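Local atomic coordinates of pngf-ii (Elizabethkingia meningoseptica, PDB entry 4R4X), a protein that probably removes N-linked glycans from glycoproteins, acting as a peptide:N-glycosidase of the PNGase F family. Residues E5-N10 and E147-K152; N98-V103 and V113-D118. All coordinates share one frame; numbering follows the deposited sequence.

Interaction 1. Residues E5-N10 and E147-K152; sequences EITYQN and EATSVK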
ATOM      1  N   GLU A   5      -6.305 -43.399  -5.605  1.00 17.64           N
ATOM      2  CA  GLU A   5      -5.460 -42.228  -5.717  1.00 18.46           C
ATOM      3  C   GLU A   5      -5.092 -42.058  -7.167  1.00 18.13           C
ATOM      4  O   GLU A   5      -4.509 -42.965  -7.757  1.00 18.43           O
ATOM      5  CB  GLU A   5      -4.202 -42.442  -4.889  1.00 20.85           C
ATOM      6  CG  GLU A   5      -3.143 -41.373  -5.043  1.00 22.81           C
ATOM      7  CD  GLU A   5      -2.262 -41.275  -3.798  1.00 26.28           C
ATOM      8  OE1 GLU A   5      -2.526 -42.022  -2.817  1.00 30.08           O
ATOM      9  OE2 GLU A   5      -1.320 -40.464  -3.794  1.00 28.96           O
ATOM     10  N   ILE A   6      -5.452 -40.919  -7.747  1.00 17.69           N
ATOM     11  CA  ILE A   6      -5.138 -40.624  -9.133  1.00 17.24           C
ATOM     12  C   ILE A   6      -4.157 -39.477  -9.228  1.00 17.69           C
ATOM     13  O   ILE A   6      -4.361 -38.414  -8.615  1.00 17.57           O
ATOM     14  CB  ILE A   6      -6.407 -40.253  -9.933  1.00 16.76           C
ATOM     15  CG1 ILE A   6      -7.475 -41.354  -9.783  1.00 16.94           C
ATOM     16  CG2 ILE A   6      -6.038 -40.029 -11.401  1.00 16.93           C
ATOM     17  CD1 ILE A   6      -8.413 -41.166  -8.608  1.00 16.84           C
ATOM     18  N   THR A   7      -3.085 -39.695  -9.980  1.00 17.28           N
ATOM     19  CA  THR A   7      -2.023 -38.748 -10.123  1.00 17.86           C
ATOM     20  C   THR A   7      -2.000 -38.233 -11.534  1.00 17.28           C
ATOM     21  O   THR A   7      -2.125 -39.007 -12.469  1.00 18.03           O
ATOM     22  CB  THR A   7      -0.664 -39.408  -9.819  1.00 19.70           C
ATOM     23  OG1 THR A   7      -0.737 -40.009  -8.518  1.00 22.07           O
ATOM     24  CG2 THR A   7       0.458 -38.366  -9.887  1.00 19.96           C
ATOM     25  N   TYR A   8      -1.858 -36.923 -11.678  1.00 17.64           N
ATOM     26  CA  TYR A   8      -2.019 -36.270 -12.975  1.00 18.75           C
ATOM     27  C   TYR A   8      -0.753 -35.585 -13.442  1.00 19.38           C
ATOM     28  O   TYR A   8       0.125 -35.238 -12.641  1.00 21.30           O
ATOM     29  CB  TYR A   8      -3.126 -35.213 -12.920  1.00 17.57           C
ATOM     30  CG  TYR A   8      -4.508 -35.761 -12.650  1.00 16.56           C
ATOM     31  CD1 TYR A   8      -4.975 -35.893 -11.358  1.00 16.04           C
ATOM     32  CD2 TYR A   8      -5.351 -36.131 -13.691  1.00 15.64           C
ATOM     33  CE1 TYR A   8      -6.247 -36.387 -11.093  1.00 15.80           C
ATOM     34  CE2 TYR A   8      -6.623 -36.638 -13.442  1.00 15.59           C
ATOM     35  CZ  TYR A   8      -7.073 -36.757 -12.149  1.00 15.47           C
ATOM     36  OH  TYR A   8      -8.336 -37.253 -11.879  1.00 15.83           O
ATOM     37  N   GLN A   9      -0.707 -35.347 -14.742  1.00 21.36           N
ATOM     38  CA  GLN A   9       0.432 -34.710 -15.403  1.00 23.25           C
ATOM     39  C   GLN A   9      -0.030 -33.610 -16.356  1.00 24.35           C
ATOM     40  O   GLN A   9      -0.887 -33.854 -17.216  1.00 25.13           O
ATOM     41  CB  GLN A   9       1.220 -35.768 -16.176  1.00 24.86           C
ATOM     42  CG  GLN A   9       2.461 -35.245 -16.870  1.00 27.25           C
ATOM     43  CD  GLN A   9       3.204 -36.344 -17.610  1.00 29.64           C
ATOM     44  OE1 GLN A   9       4.263 -36.789 -17.166  1.00 32.61           O
ATOM     45  NE2 GLN A   9       2.646 -36.801 -18.713  1.00 30.06           N
ATOM     46  N   ASN A  10       0.555 -32.419 -16.212  1.00 25.73           N
ATOM     47  CA  ASN A  10       0.271 -31.249 -17.052  1.00 27.53           C
ATOM     48  C   ASN A  10       1.188 -31.151 -18.265  1.00 30.02           C
ATOM     49  O   ASN A  10       2.384 -31.400 -18.156  1.00 29.01           O
ATOM     50  CB  ASN A  10       0.411 -29.957 -16.245  1.00 30.15           C
ATOM     51  CG  ASN A  10      -0.703 -29.791 -15.227  1.00 31.45           C
ATOM     52  OD1 ASN A  10      -1.406 -28.783 -15.208  1.00 36.65           O
ATOM     53  ND2 ASN A  10      -0.905 -30.804 -14.423  1.00 30.88           N
ATOM     54  N   GLU A 147      -3.628 -34.820 -17.645  1.00 21.12           N
ATOM     55  CA  GLU A 147      -4.005 -36.214 -17.862  1.00 21.95           C
ATOM     56  C   GLU A 147      -3.490 -37.135 -16.746  1.00 20.86           C
ATOM     57  O   GLU A 147      -2.377 -36.981 -16.267  1.00 21.32           O
ATOM     58  CB  GLU A 147      -3.517 -36.679 -19.249  1.00 24.67           C
ATOM     59  CG  GLU A 147      -3.743 -38.156 -19.550  1.00 28.07           C
ATOM     60  CD  GLU A 147      -3.633 -38.497 -21.046  1.00 31.22           C
ATOM     61  OE1 GLU A 147      -3.164 -37.643 -21.836  1.00 31.35           O
ATOM     62  OE2 GLU A 147      -4.023 -39.615 -21.426  1.00 33.65           O
ATOM     63  N   ALA A 148      -4.311 -38.093 -16.338  1.00 20.42           N
ATOM     64  CA  ALA A 148      -3.904 -39.083 -15.331  1.00 19.57           C
ATOM     65  C   ALA A 148      -2.749 -39.952 -15.856  1.00 20.27           C
ATOM     66  O   ALA A 148      -2.745 -40.324 -17.031  1.00 19.67           O
ATOM     67  CB  ALA A 148      -5.092 -39.950 -14.957  1.00 19.42           C
ATOM     68  N   THR A 149      -1.765 -40.221 -14.996  1.00 20.72           N
ATOM     69  CA  THR A 149      -0.647 -41.124 -15.291  1.00 22.55           C
ATOM     70  C   THR A 149      -0.732 -42.413 -14.464  1.00 22.90           C
ATOM     71  O   THR A 149      -0.134 -43.413 -14.826  1.00 22.33           O
ATOM     72  CB  THR A 149       0.700 -40.442 -14.993  1.00 23.29           C
ATOM     73  OG1 THR A 149       0.618 -39.788 -13.737  1.00 23.56           O
ATOM     74  CG2 THR A 149       1.014 -39.411 -16.041  1.00 24.64           C
ATOM     75  N   SER A 150      -1.471 -42.400 -13.356  1.00 21.37           N
ATOM     76  CA  SER A 150      -1.713 -43.623 -12.602  1.00 20.33           C
ATOM     77  C   SER A 150      -2.995 -43.522 -11.809  1.00 20.16           C
ATOM     78  O   SER A 150      -3.370 -42.433 -11.382  1.00 19.91           O
ATOM     79  CB  SER A 150      -0.541 -43.947 -11.662  1.00 21.46           C
ATOM     80  OG  SER A 150      -0.296 -42.873 -10.789  1.00 22.43           O
ATOM     81  N   VAL A 151      -3.649 -44.663 -11.645  1.00 19.43           N
ATOM     82  CA  VAL A 151      -4.807 -44.834 -10.798  1.00 21.00           C
ATOM     83  C   VAL A 151      -4.494 -46.048  -9.918  1.00 22.01           C
ATOM     84  O   VAL A 151      -4.351 -47.153 -10.441  1.00 22.88           O
ATOM     85  CB  VAL A 151      -6.091 -45.093 -11.625  1.00 19.98           C
ATOM     86  CG1 VAL A 151      -7.280 -45.345 -10.708  1.00 20.81           C
ATOM     87  CG2 VAL A 151      -6.359 -43.918 -12.559  1.00 19.88           C
ATOM     88  N   LYS A 152      -4.371 -45.844  -8.605  1.00 23.66           N
ATOM     89  CA  LYS A 152      -4.015 -46.928  -7.674  1.00 24.83           C
ATOM     90  C   LYS A 152      -5.003 -47.035  -6.530  1.00 25.50           C
ATOM     91  O   LYS A 152      -5.484 -46.015  -6.035  1.00 23.53           O
ATOM     92  CB  LYS A 152      -2.648 -46.700  -7.035  1.00 27.73           C
ATOM     93  CG  LYS A 152      -1.566 -46.082  -7.888  1.00 31.96           C
ATOM     94  CD  LYS A 152      -0.357 -45.833  -6.984  1.00 37.13           C
ATOM     95  CE  LYS A 152       0.726 -44.984  -7.646  1.00 39.73           C
ATOM     96  NZ  LYS A 152       1.595 -45.812  -8.527  1.00 40.84           N
TER
HETATM   97  O   HOH W   1      -1.918 -42.504  -8.380  1.00 24.56           O
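A classic beta bulge interrupts the antiparallel pairing of Glu5-Asn10 with Glu147-Lys152: Thr149 and Ser150 both stand opposite Thr7. Thr7 serves the two of them with different atoms. Its N donates to Ser150 O (3.1 Å), while its carbonyl O takes the N-H of Thr149 at 2.8 Å in a nearly straight bond. Thr149 OG1 sits between its own backbone N and carbonyl carbon (chi1 45°), which brings it to 3.1 Å from the same Thr7 O. Thr149 CG2 meanwhile lies 3.7 Å from Gln9 CB, the two side chains crossing at about a right angle. On either side of the bulge the pairing is regular, with Glu5 and Lys152 bonded both ways through N and O, and Gln9 and Glu147 likewise.

On the face with Thr7 and Ser150 a single water links the two hydroxyls: water 1 is hydrogen-bonded to Thr7 OG1 and to Ser150 OG, and donates a third bond to Glu5 O. The face with Ile6, Tyr8, Ala148 and Val151 is mostly apolar. Ile6 CG1 runs alongside the Val151 methyls, nearest CG2, and Ile6 CG2 reaches the CB of Ala148 at 3.7 Å. Tyr8 brings its CE2 to 4.0 Å from that same Ala148 CB, so Ala148 is touched by both Ile6 and Tyr8.

Both segments belong to the N-terminal domain of the chain. Strand 23-27 pairs with the other edge of 5-10, and strand 134-140 joins 144-154 through Ala148 and Leu136. Leu134 touches Ile6 and Tyr8 on that face, where Tyr8 OH is hydrogen-bonded to Val135 O, whereas the carboxylate of Glu5 forms a salt bridge with Lys40.

Interaction 2. Residues N98-V103 and V113-D118; sequences NVKKAV and VWYTND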
ATOM      1  N   ASN A  98     -12.598 -47.092 -19.609  1.00 17.25           N
ATOM      2  CA  ASN A  98     -13.458 -46.512 -20.636  1.00 17.58           C
ATOM      3  C   ASN A  98     -13.829 -45.076 -20.290  1.00 17.42           C
ATOM      4  O   ASN A  98     -14.243 -44.814 -19.162  1.00 16.15           O
ATOM      5  CB  ASN A  98     -14.719 -47.329 -20.780  1.00 18.38           C
ATOM      6  CG  ASN A  98     -14.441 -48.715 -21.314  1.00 21.12           C
ATOM      7  OD1 ASN A  98     -13.749 -48.885 -22.304  1.00 20.67           O
ATOM      8  ND2 ASN A  98     -14.943 -49.713 -20.627  1.00 25.31           N
ATOM      9  N   VAL A  99     -13.674 -44.173 -21.257  1.00 16.91           N
ATOM     10  CA  VAL A  99     -13.941 -42.746 -21.068  1.00 17.47           C
ATOM     11  C   VAL A  99     -14.882 -42.213 -22.148  1.00 18.31           C
ATOM     12  O   VAL A  99     -14.909 -42.724 -23.284  1.00 17.85           O
ATOM     13  CB  VAL A  99     -12.648 -41.885 -21.030  1.00 17.36           C
ATOM     14  CG1 VAL A  99     -11.818 -42.223 -19.784  1.00 17.51           C
ATOM     15  CG2 VAL A  99     -11.800 -42.063 -22.285  1.00 16.82           C
ATOM     16  N   LYS A 100     -15.647 -41.199 -21.751  1.00 18.20           N
ATOM     17  CA  LYS A 100     -16.506 -40.404 -22.620  1.00 18.78           C
ATOM     18  C   LYS A 100     -16.026 -38.972 -22.518  1.00 18.86           C
ATOM     19  O   LYS A 100     -15.508 -38.546 -21.493  1.00 18.31           O
ATOM     20  CB  LYS A 100     -17.962 -40.463 -22.160  1.00 18.43           C
ATOM     21  CG  LYS A 100     -18.635 -41.802 -22.384  1.00 19.53           C
ATOM     22  CD  LYS A 100     -20.004 -41.913 -21.724  1.00 20.80           C
ATOM     23  CE  LYS A 100     -21.033 -40.936 -22.277  1.00 21.53           C
ATOM     24  NZ  LYS A 100     -21.185 -41.002 -23.764  1.00 22.24           N
ATOM     25  N   LYS A 101     -16.171 -38.232 -23.598  1.00 19.23           N
ATOM     26  CA  LYS A 101     -15.840 -36.847 -23.603  1.00 19.83           C
ATOM     27  C   LYS A 101     -17.082 -35.996 -23.555  1.00 20.38           C
ATOM     28  O   LYS A 101     -18.073 -36.278 -24.240  1.00 20.94           O
ATOM     29  CB  LYS A 101     -15.056 -36.495 -24.854  1.00 20.89           C
ATOM     30  CG  LYS A 101     -14.421 -35.125 -24.764  1.00 21.34           C
ATOM     31  CD  LYS A 101     -13.774 -34.727 -26.088  1.00 23.35           C
ATOM     32  CE  LYS A 101     -14.643 -33.775 -26.879  1.00 24.42           C
ATOM     33  NZ  LYS A 101     -13.925 -33.255 -28.064  1.00 25.83           N
ATOM     34  N   ALA A 102     -17.008 -34.931 -22.762  1.00 20.52           N
ATOM     35  CA  ALA A 102     -18.027 -33.882 -22.743  1.00 20.59           C
ATOM     36  C   ALA A 102     -17.301 -32.560 -22.786  1.00 22.45           C
ATOM     37  O   ALA A 102     -16.090 -32.495 -22.501  1.00 21.25           O
ATOM     38  CB  ALA A 102     -18.870 -33.975 -21.499  1.00 20.51           C
ATOM     39  N   VAL A 103     -18.037 -31.510 -23.142  1.00 23.31           N
ATOM     40  CA  VAL A 103     -17.449 -30.190 -23.343  1.00 24.90           C
ATOM     41  C   VAL A 103     -18.207 -29.151 -22.536  1.00 26.56           C
ATOM     42  O   VAL A 103     -19.438 -29.190 -22.462  1.00 25.55           O
ATOM     43  CB  VAL A 103     -17.485 -29.763 -24.820  1.00 25.85           C
ATOM     44  CG1 VAL A 103     -16.748 -28.436 -25.013  1.00 26.89           C
ATOM     45  CG2 VAL A 103     -16.865 -30.820 -25.709  1.00 26.16           C
ATOM     46  N   VAL A 113     -13.554 -32.536 -21.236  1.00 21.29           N
ATOM     47  CA  VAL A 113     -13.429 -33.392 -20.070  1.00 20.52           C
ATOM     48  C   VAL A 113     -13.692 -34.856 -20.480  1.00 19.52           C
ATOM     49  O   VAL A 113     -14.722 -35.180 -21.082  1.00 18.70           O
ATOM     50  CB  VAL A 113     -14.386 -32.891 -18.972  1.00 22.65           C
ATOM     51  CG1 VAL A 113     -14.347 -33.776 -17.752  1.00 24.44           C
ATOM     52  CG2 VAL A 113     -14.010 -31.455 -18.593  1.00 22.75           C
ATOM     53  N   TRP A 114     -12.717 -35.720 -20.207  1.00 17.74           N
ATOM     54  CA  TRP A 114     -12.851 -37.139 -20.458  1.00 17.52           C
ATOM     55  C   TRP A 114     -12.959 -37.857 -19.122  1.00 16.82           C
ATOM     56  O   TRP A 114     -12.081 -37.701 -18.282  1.00 15.42           O
ATOM     57  CB  TRP A 114     -11.625 -37.649 -21.161  1.00 17.75           C
ATOM     58  CG  TRP A 114     -11.446 -37.199 -22.526  1.00 18.64           C
ATOM     59  CD1 TRP A 114     -10.830 -36.073 -22.942  1.00 19.56           C
ATOM     60  CD2 TRP A 114     -11.836 -37.911 -23.702  1.00 19.39           C
ATOM     61  NE1 TRP A 114     -10.809 -36.022 -24.324  1.00 19.64           N
ATOM     62  CE2 TRP A 114     -11.425 -37.146 -24.809  1.00 20.29           C
ATOM     63  CE3 TRP A 114     -12.484 -39.121 -23.923  1.00 20.46           C
ATOM     64  CZ2 TRP A 114     -11.639 -37.554 -26.126  1.00 21.59           C
ATOM     65  CZ3 TRP A 114     -12.717 -39.530 -25.256  1.00 22.42           C
ATOM     66  CH2 TRP A 114     -12.291 -38.736 -26.330  1.00 22.45           C
ATOM     67  N   TYR A 115     -14.016 -38.640 -18.943  1.00 16.69           N
ATOM     68  CA  TYR A 115     -14.314 -39.232 -17.637  1.00 16.80           C
ATOM     69  C   TYR A 115     -14.738 -40.679 -17.759  1.00 16.63           C
ATOM     70  O   TYR A 115     -15.340 -41.081 -18.765  1.00 16.59           O
ATOM     71  CB  TYR A 115     -15.407 -38.439 -16.924  1.00 16.91           C
ATOM     72  CG  TYR A 115     -16.749 -38.424 -17.663  1.00 17.23           C
ATOM     73  CD1 TYR A 115     -17.009 -37.485 -18.659  1.00 17.38           C
ATOM     74  CD2 TYR A 115     -17.738 -39.383 -17.399  1.00 17.91           C
ATOM     75  CE1 TYR A 115     -18.217 -37.474 -19.344  1.00 18.24           C
ATOM     76  CE2 TYR A 115     -18.948 -39.379 -18.079  1.00 17.01           C
ATOM     77  CZ  TYR A 115     -19.187 -38.426 -19.046  1.00 17.57           C
ATOM     78  OH  TYR A 115     -20.388 -38.411 -19.729  1.00 17.19           O
ATOM     79  N   THR A 116     -14.437 -41.456 -16.722  1.00 16.44           N
ATOM     80  CA  THR A 116     -14.894 -42.831 -16.627  1.00 17.94           C
ATOM     81  C   THR A 116     -15.864 -43.052 -15.479  1.00 19.13           C
ATOM     82  O   THR A 116     -15.774 -42.403 -14.428  1.00 17.87           O
ATOM     83  CB  THR A 116     -13.722 -43.829 -16.429  1.00 18.28           C
ATOM     84  OG1 THR A 116     -14.223 -45.171 -16.454  1.00 17.64           O
ATOM     85  CG2 THR A 116     -13.015 -43.608 -15.117  1.00 18.44           C
ATOM     86  N   ASN A 117     -16.773 -44.011 -15.665  1.00 19.93           N
ATOM     87  CA  ASN A 117     -17.578 -44.486 -14.549  1.00 21.56           C
ATOM     88  C   ASN A 117     -17.293 -45.929 -14.188  1.00 20.68           C
ATOM     89  O   ASN A 117     -18.018 -46.527 -13.395  1.00 21.51           O
ATOM     90  CB  ASN A 117     -19.049 -44.240 -14.820  1.00 24.35           C
ATOM     91  CG  ASN A 117     -19.428 -42.792 -14.544  1.00 26.35           C
ATOM     92  OD1 ASN A 117     -19.370 -42.337 -13.405  1.00 31.49           O
ATOM     93  ND2 ASN A 117     -19.759 -42.070 -15.569  1.00 27.33           N
ATOM     94  N   ASP A 118     -16.164 -46.436 -14.681  1.00 20.85           N
ATOM     95  CA  ASP A 118     -15.771 -47.832 -14.481  1.00 20.29           C
ATOM     96  C   ASP A 118     -15.600 -48.197 -12.997  1.00 21.15           C
ATOM     97  O   ASP A 118     -15.848 -49.337 -12.601  1.00 20.21           O
ATOM     98  CB  ASP A 118     -14.458 -48.134 -15.221  1.00 20.04           C
ATOM     99  CG  ASP A 118     -14.622 -48.247 -16.767  1.00 21.17           C
ATOM    100  OD1 ASP A 118     -15.657 -47.835 -17.328  1.00 21.43           O
ATOM    101  OD2 ASP A 118     -13.662 -48.725 -17.418  1.00 21.49           O
TER
HETATM  102  O   HOH W   2     -17.156 -45.799 -17.704  1.00 16.48           O
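Tyr115 and Trp114 bury the most surface here, and each packs against a lysine of Asn98-Val103. Lys101 CB stands over the centre of the Trp114 six-membered ring, 3.5 Å from its centroid and 4° off the normal, a CH-pi contact. CG, anti to the backbone N (chi1 -167°), stays over the same face, and CD comes within 3.5 Å of Trp114 CZ2. Beyond the indole, Lys101 NZ forms salt bridges with Glu112 and Glu90. Val99 CG2 closes on CE3 of the same indole at 3.4 Å. Tyr115, from the other face of the hairpin formed by strands 97-106 and 109-116, extends alongside Lys100: Lys100 CB lies over its ring, Lys100 CE is 3.6 Å from Tyr115 OH, and Ala102 CB meets the ring edge. Paired N-H and C=O bonds join Lys100 with Tyr115 and Ala102 with Val113. Past Tyr115, side chains take over from the backbone. Thr116 OG1 donates to Asn98 O (2.7 Å); the same hydroxyl oxygen accepts from Asp118 N, and that second bond makes an ST turn. Asp118 OD2 in turn receives Asn98 N at 2.9 Å, the donor approaching from above the carboxylate plane.

Overall arrangement
From the N terminus, the chain lays down strand 3-12, which pairs early with strand 23-27, close by in sequence; its later partner, strand 144-154, comes after a long excursion. Interaction 1 therefore closes a long loop, with 136 residues between its segments. Interaction 2 falls wholly within that loop and closes a nine-residue one, the end of the hairpin of strands 97-106 and 109-116; the two are nested and do not cross. Their centres lie 15 Å apart and they do not touch, the nearest atoms being about 7 Å from each other. Strand 134-140 bridges them, pairing with 109-116 along one edge and 144-154 along the other, so the hairpin is tied to the N-terminal strand within a single domain.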